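Local coordinates for protein flavodoxin (Aquifex aeolicus, PDB 2ARK) that probably carries electrons on a bound FMN cofactor, acting as a low-potential donor to a number of redox enzymes, at residues 15-20 / 94-99; 21-26 / 37-42; 56-61 / 69-74; 121-126 / 158-163; 131-136 / 151-156. One frame throughout, in Å; residues are numbered along the deposited sequence.

How the contacts relate
Contact 1 opens first and closes the widest loop, from the start of helix 17-30 to the end of strand 90-97. Contacts 2 and 3 are nested inside it, one after the other. Contact 2 ties helix 17-30 to strand 35-41, and contact 3 ties strand 55-61 to helix 69-78. Contact 4 opens after contact 1 has closed and joins strand 121-128 to helix 148-168. Contact 5 lies inside its loop and fixes strand 133-135 to the same helix. None of the loops cross. Contacts 1 to 4 reach one parallel sheet. Helices 17-30 and 148-168 lie side by side, where L24 of contact 2 packs on C154 of contact 5.

Contact 1: residues 15-20 / 94-99; sequences TGNTKK and FSSSGG. With PO4 (phosphate ion), chain G.
T18 lays its methyl CG2 against the rim of the F94 ring, 3.7 Å from CE2. The ring edge also meets the carbonyl O of T18 in its plane. This places the first turn of helix 17-30 over the end of strand 90-97, in the phosphate-binding loop of the flavodoxin fold. A phosphate ion sits there, probably from the crystallisation liquor. Its position is consistent with that of the FMN phosphate. G16 is the N-cap residue, and its positive phi angle favours glycine. CG2 of T18 stands opposite the backbone N, which turns OG1 to the phosphate and the methyl to F94. The backbone N of T18 gives a hydrogen bond to phosphate O4 (2.9 Å). N17 packs its CB on S96 OG at 3.4 Å, and the S96 hydroxyl is also hydrogen-bonded to the carbonyl O of G143. A water links N17 ND2, S96 OG and phosphate O1. With an alanine at N17 this water would probably lose its amide partner and be held less firmly between strand and phosphate. T15 grips the ion with OG1 (O3, 2.7 Å) and with its backbone N (O2, 2.6 Å).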
# COMPACT_ATOMS: atom_id res chain seq x y z
N THR A 15 0.17 21.59 -12.24
CA THR A 15 1.00 22.77 -12.56
C THR A 15 1.90 22.63 -13.76
O THR A 15 2.51 23.62 -14.20
CB THR A 15 1.93 23.17 -11.39
OG1 THR A 15 2.76 22.05 -11.04
CG2 THR A 15 1.11 23.63 -10.21
N GLY A 16 2.04 21.41 -14.26
CA GLY A 16 2.94 21.16 -15.37
C GLY A 16 4.10 20.24 -15.03
O GLY A 16 4.77 19.75 -15.91
N ASN A 17 4.33 20.00 -13.74
CA ASN A 17 5.51 19.25 -13.33
C ASN A 17 5.46 17.85 -13.87
O ASN A 17 6.44 17.39 -14.46
CB ASN A 17 5.66 19.26 -11.83
CG ASN A 17 5.96 20.65 -11.29
OD1 ASN A 17 6.60 21.47 -11.95
ND2 ASN A 17 5.49 20.92 -10.08
N THR A 18 4.31 17.18 -13.68
CA THR A 18 4.11 15.83 -14.20
C THR A 18 4.15 15.79 -15.75
O THR A 18 4.61 14.78 -16.30
CB THR A 18 2.85 15.13 -13.61
OG1 THR A 18 2.89 15.29 -12.18
CG2 THR A 18 2.82 13.61 -13.93
N LYS A 19 3.73 16.89 -16.42
CA LYS A 19 3.90 17.03 -17.87
C LYS A 19 5.38 17.03 -18.25
O LYS A 19 5.77 16.34 -19.18
CB LYS A 19 3.18 18.27 -18.46
CG LYS A 19 2.96 18.20 -20.04
CD LYS A 19 2.98 19.53 -20.78
CE LYS A 19 2.59 19.41 -22.26
NZ LYS A 19 1.83 20.66 -22.83
N LYS A 20 6.21 17.78 -17.55
CA LYS A 20 7.65 17.76 -17.79
C LYS A 20 8.25 16.36 -17.56
O LYS A 20 9.04 15.88 -18.38
CB LYS A 20 8.36 18.85 -16.96
CG LYS A 20 8.33 20.25 -17.62
CD LYS A 20 6.91 20.88 -17.59
CE LYS A 20 6.50 21.72 -18.87
NZ LYS A 20 4.99 21.95 -18.97
N PHE A 94 4.45 7.18 -12.63
CA PHE A 94 5.36 8.27 -12.19
C PHE A 94 4.59 9.41 -11.54
O PHE A 94 3.37 9.55 -11.76
CB PHE A 94 6.28 8.75 -13.31
CG PHE A 94 5.56 9.26 -14.55
CD1 PHE A 94 5.12 8.36 -15.54
CD2 PHE A 94 5.39 10.64 -14.76
CE1 PHE A 94 4.48 8.82 -16.70
CE2 PHE A 94 4.76 11.12 -15.93
CZ PHE A 94 4.29 10.21 -16.89
N SER A 95 5.26 10.22 -10.72
CA SER A 95 4.52 11.19 -9.93
C SER A 95 5.42 12.28 -9.37
O SER A 95 6.60 12.03 -9.02
CB SER A 95 3.80 10.49 -8.76
OG SER A 95 2.93 11.37 -8.05
N SER A 96 4.85 13.48 -9.29
CA SER A 96 5.54 14.65 -8.78
C SER A 96 4.72 15.04 -7.56
O SER A 96 3.49 15.03 -7.63
CB SER A 96 5.49 15.77 -9.82
OG SER A 96 6.09 16.96 -9.35
N SER A 97 5.39 15.36 -6.46
CA SER A 97 4.73 15.83 -5.23
C SER A 97 5.26 17.19 -4.84
O SER A 97 6.14 17.70 -5.48
CB SER A 97 4.94 14.84 -4.07
OG SER A 97 6.33 14.58 -3.90
N GLY A 98 4.69 17.77 -3.79
CA GLY A 98 5.08 19.07 -3.28
C GLY A 98 6.43 18.99 -2.59
O GLY A 98 7.18 19.96 -2.56
N GLY A 99 6.76 17.80 -2.09
CA GLY A 99 7.95 17.65 -1.28
C GLY A 99 8.38 16.20 -1.18
O GLY A 99 7.56 15.29 -1.37
P PO4 G . 1.86 18.55 -11.59
O1 PO4 G . 2.51 18.18 -10.27
O2 PO4 G . 0.54 19.15 -11.33
O3 PO4 G . 2.62 19.62 -12.29
O4 PO4 G . 1.66 17.38 -12.46
O HOH W 1 4.01 18.87 -8.37

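Contact 2: residues 21-26 / 37-42; sequences MAELVA and VRLKHV
Within 21-26, A22 is the first to touch the strand segment. Its CB lies 3.8 Å from L39 CD1. L39 CD1 also lies 3.7 Å from A22 O, an atom that accepts the helical hydrogen bond from A26 N. E23 follows on the flank of the helix. Its CG passes obliquely over the other branch of L39, with 3.9 Å to CD2, and the chain beyond runs on extended. L39 therefore spreads its two methyls over one turn of helix, CD1 on A22 and CD2 toward E23. Its CG is anti to the backbone N (chi1 175°), which carries the fork across to the helix. One turn on, A26 points its CB at the strand and meets V37 CG1 at 3.9 Å. This is where the two backbones come nearest, with A26 CA and V37 CA 6.5 Å apart. The small alanines let the helix lie close to the branched residues V37 and L39. The helix and strand segments run nearly antiparallel, at 171°, with their axes 9.3 Å apart. They belong to the beta-alpha-beta unit of strand 5-11, helix 17-30 and strand 35-41. A22 and L39 both continue onto V9 and Y11 of strand 5-11. On other sides of the helix, M21 reaches strand 90-97, and L24 packs on helix 148-168.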
# COMPACT_ATOMS: atom_id res chain seq x y z
N MSE A 21 7.85 15.67 -16.48
CA MSE A 21 8.20 14.25 -16.30
C MSE A 21 7.76 13.39 -17.47
O MSE A 21 8.52 12.55 -17.91
CB MSE A 21 7.60 13.66 -15.04
CG MSE A 21 7.99 14.35 -13.77
SE MSE A 21 7.23 13.44 -12.21
CE MSE A 21 8.55 11.91 -12.05
N ALA A 22 6.55 13.59 -17.95
CA ALA A 22 5.94 12.74 -19.00
C ALA A 22 6.70 12.84 -20.31
O ALA A 22 6.84 11.86 -21.05
CB ALA A 22 4.52 13.13 -19.21
N GLU A 23 7.21 14.05 -20.57
CA GLU A 23 7.93 14.33 -21.80
C GLU A 23 9.27 13.61 -21.77
O GLU A 23 9.73 13.11 -22.80
CB GLU A 23 8.13 15.83 -21.98
CG GLU A 23 6.91 16.57 -22.44
CD GLU A 23 7.06 18.09 -22.29
OE1 GLU A 23 7.99 18.55 -21.60
OE2 GLU A 23 6.23 18.83 -22.85
N LEU A 24 9.88 13.55 -20.58
CA LEU A 24 11.15 12.88 -20.36
C LEU A 24 11.02 11.37 -20.38
O LEU A 24 11.90 10.69 -20.91
CB LEU A 24 11.78 13.34 -19.05
CG LEU A 24 12.36 14.77 -19.12
CD1 LEU A 24 12.50 15.38 -17.72
CD2 LEU A 24 13.67 14.82 -19.91
N VAL A 25 9.92 10.86 -19.83
CA VAL A 25 9.59 9.43 -19.94
C VAL A 25 9.48 9.02 -21.43
O VAL A 25 10.04 8.01 -21.86
CB VAL A 25 8.29 9.05 -19.14
CG1 VAL A 25 7.90 7.59 -19.38
CG2 VAL A 25 8.47 9.31 -17.67
N ALA A 26 8.78 9.85 -22.19
CA ALA A 26 8.48 9.61 -23.59
C ALA A 26 9.75 9.64 -24.43
O ALA A 26 9.92 8.82 -25.34
CB ALA A 26 7.51 10.64 -24.09
N VAL A 37 6.05 5.88 -29.74
CA VAL A 37 5.50 6.49 -28.51
C VAL A 37 4.31 7.43 -28.79
O VAL A 37 4.34 8.22 -29.72
CB VAL A 37 6.64 7.20 -27.69
CG1 VAL A 37 6.10 7.89 -26.42
CG2 VAL A 37 7.72 6.19 -27.33
N ARG A 38 3.26 7.32 -27.98
CA ARG A 38 2.17 8.29 -28.02
C ARG A 38 2.25 8.99 -26.67
O ARG A 38 2.35 8.31 -25.65
CB ARG A 38 0.80 7.60 -28.22
CG ARG A 38 0.23 7.82 -29.56
CD ARG A 38 -0.16 6.55 -30.33
NE ARG A 38 -1.60 6.30 -30.30
CZ ARG A 38 -2.30 5.71 -31.26
NH1 ARG A 38 -1.74 5.30 -32.38
NH2 ARG A 38 -3.60 5.55 -31.10
N LEU A 39 2.25 10.33 -26.67
CA LEU A 39 2.20 11.14 -25.42
C LEU A 39 0.86 11.89 -25.33
O LEU A 39 0.54 12.73 -26.19
CB LEU A 39 3.37 12.11 -25.39
CG LEU A 39 3.53 13.16 -24.28
CD1 LEU A 39 3.62 12.53 -22.85
CD2 LEU A 39 4.75 14.05 -24.57
N LYS A 40 0.05 11.58 -24.31
CA LYS A 40 -1.26 12.26 -24.17
C LYS A 40 -1.54 12.76 -22.76
O LYS A 40 -1.21 12.10 -21.81
CB LYS A 40 -2.42 11.34 -24.57
CG LYS A 40 -2.23 10.56 -25.88
CD LYS A 40 -2.92 11.18 -27.08
CE LYS A 40 -2.56 10.36 -28.35
NZ LYS A 40 -3.47 10.50 -29.59
N HIS A 41 -2.13 13.94 -22.63
CA HIS A 41 -2.79 14.35 -21.39
C HIS A 41 -4.07 13.47 -21.24
O HIS A 41 -4.69 13.07 -22.24
CB HIS A 41 -3.09 15.86 -21.43
CG HIS A 41 -3.80 16.37 -20.21
ND1 HIS A 41 -3.16 16.64 -19.02
CD2 HIS A 41 -5.11 16.67 -20.01
CE1 HIS A 41 -4.04 17.06 -18.13
NE2 HIS A 41 -5.23 17.08 -18.70
N VAL A 42 -4.46 13.17 -20.00
CA VAL A 42 -5.68 12.40 -19.74
C VAL A 42 -6.96 12.89 -20.48
O VAL A 42 -7.75 12.05 -20.94
CB VAL A 42 -5.94 12.21 -18.21
CG1 VAL A 42 -6.23 13.51 -17.53
CG2 VAL A 42 -7.08 11.27 -17.99

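Contact 3: residues 56-61 / 69-74; sequences LAVGSP and WKMKRF
M71, a selenomethionine, carries the whole helix side of this contact. It reaches from helix 69-78 to strand 55-61, two successive elements of a beta-alpha-beta unit that ends in strand 90-97. The tight part is small and buried. The SE atom sits 3.8 Å from V58 CG1, and CG lies almost as near to the same methyl. The terminal CE goes further and comes 3.4 Å from the carbonyl O of G59. M71 leaves the helix with CG anti to its backbone N (chi1 -174°) and then bends at both following torsions. This folds the chain round V58 CG1 and brings CE over the strand. I10 of strand 5-11 touches both V58 and M71, and I111 and L115 of helix 104-117 touch V58. The outer side of the helix is different. W69 and R73 are partly exposed and pack on each other, with W69 CZ3 3.3 Å above the centre of the R73 guanidinium plane. A second subunit also comes up to this side. R73 makes a cation-pi contact with W69 of that subunit, W69 with its R73, and the two W69 rings meet. S60 points toward the start of the helix but stays just short of contact. Its hydroxyl takes a hydrogen bond from S68 N, directly before W69, and gives one to P61 O, 2.8 Å from OG, with the donor tilted 19° from the carbonyl plane.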
# COMPACT_ATOMS: atom_id res chain seq x y z
N LEU A 56 2.51 0.96 -21.03
CA LEU A 56 1.97 2.25 -20.55
C LEU A 56 2.80 2.82 -19.41
O LEU A 56 3.15 2.10 -18.48
CB LEU A 56 0.55 2.09 -20.00
CG LEU A 56 -0.57 1.70 -20.95
CD1 LEU A 56 -0.56 0.16 -21.16
CD2 LEU A 56 -1.88 2.18 -20.36
N ALA A 57 3.09 4.13 -19.47
CA ALA A 57 3.55 4.86 -18.29
C ALA A 57 2.43 5.81 -17.90
O ALA A 57 1.92 6.54 -18.73
CB ALA A 57 4.86 5.60 -18.57
N VAL A 58 2.00 5.76 -16.65
CA VAL A 58 0.87 6.56 -16.23
C VAL A 58 1.37 7.50 -15.15
O VAL A 58 1.89 7.04 -14.15
CB VAL A 58 -0.28 5.64 -15.69
CG1 VAL A 58 -1.44 6.49 -15.12
CG2 VAL A 58 -0.76 4.62 -16.76
N GLY A 59 1.24 8.80 -15.35
CA GLY A 59 1.76 9.77 -14.39
C GLY A 59 0.69 10.64 -13.82
O GLY A 59 -0.29 10.97 -14.49
N SER A 60 0.85 11.01 -12.56
CA SER A 60 -0.10 11.87 -11.93
C SER A 60 0.62 12.73 -10.93
O SER A 60 1.61 12.28 -10.34
CB SER A 60 -1.12 11.03 -11.17
OG SER A 60 -2.06 11.83 -10.44
N PRO A 61 0.12 13.96 -10.68
CA PRO A 61 0.60 14.66 -9.49
C PRO A 61 0.23 13.83 -8.25
O PRO A 61 -0.76 13.08 -8.27
CB PRO A 61 -0.19 15.97 -9.51
CG PRO A 61 -1.43 15.69 -10.38
CD PRO A 61 -0.91 14.72 -11.41
N TRP A 69 -8.00 12.53 -9.39
CA TRP A 69 -9.34 12.09 -9.66
C TRP A 69 -9.60 11.98 -11.18
O TRP A 69 -10.40 11.10 -11.61
CB TRP A 69 -10.36 12.97 -8.92
CG TRP A 69 -10.64 14.32 -9.49
CD1 TRP A 69 -10.14 15.51 -9.05
CD2 TRP A 69 -11.55 14.65 -10.58
NE1 TRP A 69 -10.67 16.55 -9.80
CE2 TRP A 69 -11.49 16.05 -10.77
CE3 TRP A 69 -12.38 13.88 -11.43
CZ2 TRP A 69 -12.25 16.71 -11.76
CZ3 TRP A 69 -13.10 14.53 -12.43
CH2 TRP A 69 -13.05 15.94 -12.57
N LYS A 70 -8.95 12.83 -11.99
CA LYS A 70 -9.14 12.77 -13.43
C LYS A 70 -8.48 11.50 -14.00
O LYS A 70 -9.05 10.88 -14.89
CB LYS A 70 -8.72 14.06 -14.19
CG LYS A 70 -9.82 15.16 -14.25
CD LYS A 70 -9.45 16.28 -15.22
CE LYS A 70 -10.42 17.44 -15.23
NZ LYS A 70 -9.98 18.63 -16.09
N MSE A 71 -7.33 11.09 -13.47
CA MSE A 71 -6.75 9.85 -13.92
C MSE A 71 -7.57 8.64 -13.47
O MSE A 71 -7.80 7.72 -14.24
CB MSE A 71 -5.30 9.72 -13.51
CG MSE A 71 -4.63 8.49 -14.09
SE MSE A 71 -4.43 8.59 -16.10
CE MSE A 71 -3.05 9.98 -16.24
N LYS A 72 -8.03 8.66 -12.23
CA LYS A 72 -8.93 7.65 -11.70
C LYS A 72 -10.21 7.56 -12.54
O LYS A 72 -10.67 6.45 -12.85
CB LYS A 72 -9.24 7.96 -10.21
CG LYS A 72 -10.00 6.88 -9.49
CD LYS A 72 -9.12 5.64 -9.16
CE LYS A 72 -9.94 4.34 -9.16
NZ LYS A 72 -11.13 4.49 -8.26
N ARG A 73 -10.77 8.70 -12.94
CA ARG A 73 -12.02 8.68 -13.72
C ARG A 73 -11.83 8.08 -15.11
O ARG A 73 -12.69 7.37 -15.63
CB ARG A 73 -12.60 10.09 -13.81
CG ARG A 73 -13.90 10.24 -14.62
CD ARG A 73 -13.71 11.47 -15.45
NE ARG A 73 -14.62 12.49 -15.08
CZ ARG A 73 -14.51 13.79 -15.35
NH1 ARG A 73 -15.50 14.56 -14.93
NH2 ARG A 73 -13.45 14.33 -15.97
N PHE A 74 -10.67 8.36 -15.71
CA PHE A 74 -10.34 7.80 -16.98
C PHE A 74 -10.30 6.26 -16.94
O PHE A 74 -10.84 5.56 -17.83
CB PHE A 74 -8.99 8.36 -17.46
CG PHE A 74 -8.56 7.82 -18.79
CD1 PHE A 74 -9.01 8.43 -19.97
CD2 PHE A 74 -7.74 6.70 -18.86
CE1 PHE A 74 -8.63 7.92 -21.22
CE2 PHE A 74 -7.36 6.19 -20.10
CZ PHE A 74 -7.81 6.80 -21.28

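Contact 4: residues 121-126 / 158-163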
# COMPACT_ATOMS: atom_id res chain seq x y z
N LEU A 121 0.82 -6.39 -16.26
CA LEU A 121 2.09 -6.72 -15.61
C LEU A 121 2.75 -5.37 -15.31
O LEU A 121 3.03 -4.60 -16.26
CB LEU A 121 2.98 -7.53 -16.55
CG LEU A 121 2.89 -9.02 -16.92
CD1 LEU A 121 3.55 -9.86 -15.85
CD2 LEU A 121 1.47 -9.54 -17.22
N VAL A 122 2.99 -5.08 -14.03
CA VAL A 122 3.59 -3.81 -13.61
C VAL A 122 4.97 -3.95 -12.97
O VAL A 122 5.36 -5.01 -12.47
CB VAL A 122 2.63 -3.01 -12.69
CG1 VAL A 122 1.21 -2.93 -13.32
CG2 VAL A 122 2.57 -3.64 -11.29
N PHE A 123 5.73 -2.87 -12.99
CA PHE A 123 7.12 -2.91 -12.56
C PHE A 123 7.58 -1.50 -12.11
O PHE A 123 6.95 -0.48 -12.44
CB PHE A 123 8.01 -3.42 -13.73
CG PHE A 123 8.10 -2.44 -14.86
CD1 PHE A 123 7.10 -2.38 -15.84
CD2 PHE A 123 9.15 -1.53 -14.94
CE1 PHE A 123 7.18 -1.44 -16.89
CE2 PHE A 123 9.22 -0.60 -15.98
CZ PHE A 123 8.22 -0.54 -16.93
N GLY A 124 8.67 -1.48 -11.36
CA GLY A 124 9.47 -0.28 -11.10
C GLY A 124 10.90 -0.58 -11.56
O GLY A 124 11.15 -1.63 -12.17
N VAL A 125 11.83 0.33 -11.28
CA VAL A 125 13.20 0.21 -11.81
C VAL A 125 14.26 0.19 -10.74
O VAL A 125 14.27 1.02 -9.85
CB VAL A 125 13.51 1.34 -12.85
CG1 VAL A 125 14.94 1.26 -13.31
CG2 VAL A 125 12.58 1.24 -14.04
N THR A 126 15.17 -0.76 -10.84
CA THR A 126 16.26 -0.90 -9.86
C THR A 126 17.38 0.12 -10.06
O THR A 126 18.02 0.54 -9.10
CB THR A 126 16.90 -2.29 -9.94
OG1 THR A 126 17.13 -2.60 -11.31
CG2 THR A 126 15.99 -3.37 -9.32
N GLY A 158 10.94 5.32 -19.03
CA GLY A 158 10.48 5.09 -20.39
C GLY A 158 11.37 4.11 -21.14
O GLY A 158 10.86 3.29 -21.92
N ARG A 159 12.68 4.23 -20.91
CA ARG A 159 13.72 3.31 -21.41
C ARG A 159 13.44 1.86 -21.01
O ARG A 159 13.44 0.97 -21.86
CB ARG A 159 15.07 3.69 -20.79
CG ARG A 159 16.31 3.55 -21.63
CD ARG A 159 16.40 2.33 -22.53
NE ARG A 159 16.75 2.79 -23.87
CZ ARG A 159 17.89 2.59 -24.52
NH1 ARG A 159 18.87 1.84 -24.06
NH2 ARG A 159 18.00 3.14 -25.70
N ARG A 160 13.25 1.63 -19.71
CA ARG A 160 12.98 0.30 -19.21
C ARG A 160 11.62 -0.22 -19.69
O ARG A 160 11.48 -1.39 -20.02
CB ARG A 160 13.12 0.24 -17.68
CG ARG A 160 13.20 -1.19 -17.08
CD ARG A 160 14.34 -2.09 -17.60
NE ARG A 160 15.59 -1.37 -17.86
CZ ARG A 160 16.44 -0.92 -16.92
NH1 ARG A 160 16.19 -1.10 -15.63
NH2 ARG A 160 17.54 -0.28 -17.29
N LEU A 161 10.63 0.67 -19.76
CA LEU A 161 9.33 0.33 -20.34
C LEU A 161 9.50 -0.18 -21.76
O LEU A 161 8.96 -1.24 -22.11
CB LEU A 161 8.42 1.54 -20.35
CG LEU A 161 6.90 1.40 -20.25
CD1 LEU A 161 6.26 2.57 -20.94
CD2 LEU A 161 6.30 0.05 -20.72
N ALA A 162 10.26 0.55 -22.57
CA ALA A 162 10.45 0.21 -23.98
C ALA A 162 11.23 -1.09 -24.12
O ALA A 162 10.94 -1.91 -25.00
CB ALA A 162 11.16 1.34 -24.70
N GLU A 163 12.20 -1.26 -23.24
CA GLU A 163 12.99 -2.48 -23.15
C GLU A 163 12.17 -3.70 -22.74
O GLU A 163 12.35 -4.76 -23.31
CB GLU A 163 14.15 -2.26 -22.19
CG GLU A 163 15.25 -1.37 -22.78
CD GLU A 163 16.30 -0.92 -21.73
OE1 GLU A 163 15.98 -0.96 -20.51
OE2 GLU A 163 17.42 -0.51 -22.14
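The F123 ring and the R160 guanidinium group lie with their planes 33° apart. Neither stacks on the other. The ring reaches the helix with its far end, where CZ comes 3.7 Å from L161 CA and lies near L161 CB as well. CE2 is 4.2 Å from R160 CG, so the ring meets the aliphatic part of the arginine. Both approaches to the ring are oblique. W164 makes an edge-to-face contact with F123. At the guanidinium edge, in its plane, lies the carboxylate carbon of E163. R160 NE gives E163 OE1 a nearly straight hydrogen bond of 2.7 Å, with an angle of 171° at the hydrogen. OE1 is met almost along its C-O bond. R159 NH1 makes a weak, long bond (3.4 Å) to E163 OE2, the other oxygen. This is where the long helix 148-168 of the flavodoxin-like fold covers strand 121-128 of the parallel sheet. V122 of this strand makes backbone hydrogen bonds to a third subunit. V125 also packs on R160. Its CG2 lies on R160 CB at 3.8 Å, while CG1 lies 3.5 Å from NH1. The R160 chain bends at chi2 and chi3, so that NE faces E163, one turn further on, while CB and CG stay against V125. Its NH2 forms a salt bridge to D127. A leucine in place of R160 could still touch V125, but E163 OE1 would probably lose its straight bond, and D127 one of its arginine partners.

Contact 5: residues 131-136 / 151-156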
# COMPACT_ATOMS: atom_id res chain seq x y z
N LYS A 131 23.73 8.80 -7.29
CA LYS A 131 24.37 8.10 -6.17
C LYS A 131 23.33 7.71 -5.11
O LYS A 131 23.39 6.62 -4.54
CB LYS A 131 25.46 8.99 -5.58
CG LYS A 131 26.56 8.28 -4.86
CD LYS A 131 27.69 9.30 -4.65
CE LYS A 131 29.08 8.66 -4.68
NZ LYS A 131 30.07 9.69 -5.01
N LYS A 132 22.38 8.63 -4.86
CA LYS A 132 21.28 8.42 -3.92
C LYS A 132 19.92 8.66 -4.62
O LYS A 132 18.99 9.19 -4.02
CB LYS A 132 21.42 9.37 -2.72
CG LYS A 132 22.52 9.01 -1.81
CD LYS A 132 22.42 9.67 -0.44
CE LYS A 132 23.19 8.81 0.60
NZ LYS A 132 22.74 7.33 0.61
N PHE A 133 19.83 8.30 -5.89
CA PHE A 133 18.64 8.61 -6.63
C PHE A 133 18.18 7.43 -7.50
O PHE A 133 18.87 7.03 -8.45
CB PHE A 133 18.80 9.91 -7.45
CG PHE A 133 17.50 10.62 -7.67
CD1 PHE A 133 16.70 10.32 -8.78
CD2 PHE A 133 17.03 11.53 -6.74
CE1 PHE A 133 15.45 10.93 -8.95
CE2 PHE A 133 15.80 12.17 -6.92
CZ PHE A 133 15.00 11.86 -8.02
N THR A 134 16.99 6.92 -7.17
CA THR A 134 16.43 5.76 -7.86
C THR A 134 14.93 5.88 -8.18
O THR A 134 14.34 6.97 -8.10
CB THR A 134 16.81 4.44 -7.16
OG1 THR A 134 16.56 3.34 -8.03
CG2 THR A 134 16.09 4.24 -5.82
N LEU A 135 14.30 4.77 -8.58
CA LEU A 135 12.94 4.82 -9.09
C LEU A 135 12.27 3.45 -8.97
O LEU A 135 11.60 2.96 -9.90
CB LEU A 135 12.94 5.36 -10.53
CG LEU A 135 13.78 4.75 -11.67
CD1 LEU A 135 12.98 4.85 -12.99
CD2 LEU A 135 15.18 5.41 -11.79
N HIS A 136 12.39 2.88 -7.77
CA HIS A 136 11.95 1.51 -7.49
C HIS A 136 10.48 1.19 -7.74
O HIS A 136 10.14 0.03 -8.06
CB HIS A 136 12.35 1.09 -6.05
CG HIS A 136 13.81 0.94 -5.85
ND1 HIS A 136 14.73 1.09 -6.87
CD2 HIS A 136 14.53 0.61 -4.75
CE1 HIS A 136 15.95 0.89 -6.41
NE2 HIS A 136 15.85 0.58 -5.12
N LYS A 151 15.96 14.35 -14.06
CA LYS A 151 15.63 14.26 -15.49
C LYS A 151 15.90 12.83 -15.98
O LYS A 151 15.10 12.26 -16.73
CB LYS A 151 16.36 15.34 -16.31
CG LYS A 151 16.01 16.78 -15.83
CD LYS A 151 16.12 17.89 -16.90
CE LYS A 151 17.40 18.76 -16.78
NZ LYS A 151 17.43 20.02 -17.67
N GLU A 152 16.99 12.25 -15.48
CA GLU A 152 17.44 10.92 -15.89
C GLU A 152 16.56 9.80 -15.36
O GLU A 152 16.33 8.82 -16.06
CB GLU A 152 18.93 10.70 -15.56
CG GLU A 152 19.59 9.47 -16.23
CD GLU A 152 19.35 9.34 -17.74
OE1 GLU A 152 19.19 8.19 -18.21
OE2 GLU A 152 19.30 10.37 -18.47
N ALA A 153 16.06 9.95 -14.13
CA ALA A 153 15.07 9.00 -13.57
C ALA A 153 13.87 8.84 -14.51
O ALA A 153 13.41 7.73 -14.75
CB ALA A 153 14.60 9.47 -12.19
N CYS A 154 13.41 9.97 -15.05
CA CYS A 154 12.24 10.04 -15.92
C CYS A 154 12.51 9.36 -17.22
O CYS A 154 11.73 8.56 -17.68
CB CYS A 154 11.83 11.48 -16.19
SG CYS A 154 11.13 12.33 -14.74
N ARG A 155 13.63 9.68 -17.81
CA ARG A 155 14.10 8.99 -18.98
C ARG A 155 14.24 7.49 -18.76
O ARG A 155 13.79 6.69 -19.60
CB ARG A 155 15.42 9.60 -19.42
CG ARG A 155 15.35 11.01 -19.94
CD ARG A 155 16.66 11.35 -20.70
NE ARG A 155 16.80 12.79 -20.88
CZ ARG A 155 17.53 13.59 -20.10
NH1 ARG A 155 18.24 13.08 -19.09
NH2 ARG A 155 17.56 14.91 -20.34
N ARG A 156 14.85 7.09 -17.65
CA ARG A 156 15.08 5.67 -17.39
C ARG A 156 13.80 4.82 -17.35
O ARG A 156 13.78 3.68 -17.86
CB ARG A 156 15.90 5.43 -16.12
CG ARG A 156 16.37 3.98 -15.98
CD ARG A 156 17.32 3.60 -17.16
NE ARG A 156 18.26 4.68 -17.38
CZ ARG A 156 19.43 4.79 -16.77
NH1 ARG A 156 20.19 5.84 -17.01
NH2 ARG A 156 19.85 3.86 -15.93
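This is an apolar contact between a short, weakly bonded strand, 133-135, and the long helix 148-168. A153 lies at its centre. The F133 ring turns its edge to A153, with CE1 3.7 Å from CB and the methyl in the ring plane. L135 comes in beside it. Its CD2 lies 4.1 Å from A153 CB, and its CD1 is 3.4 Å from the A153 carbonyl O. CD1 also approaches R156 CB, at 4.3 Å. The alanine is small enough for both larger side chains to close on one turn. Strand and helix run in the same general direction, 26° apart, with axes separated by 8.6 Å. R156 sets out toward the strand, and its guanidinium then turns aside to E152 and D127. NH1 binds E152 OE1 at 2.8 Å, on the anti side of the carboxylate, and NH2 pairs with D127. R155 NH1 takes the other oxygen, E152 OE2, at 3.0 Å. F133 also packs on W100 of a fourth subunit. The strand belongs to an excursion between strands 121-128 and 139-142, both of which pair with strand 90-97. This is consistent with the interrupted fifth strand known from long-chain flavodoxins.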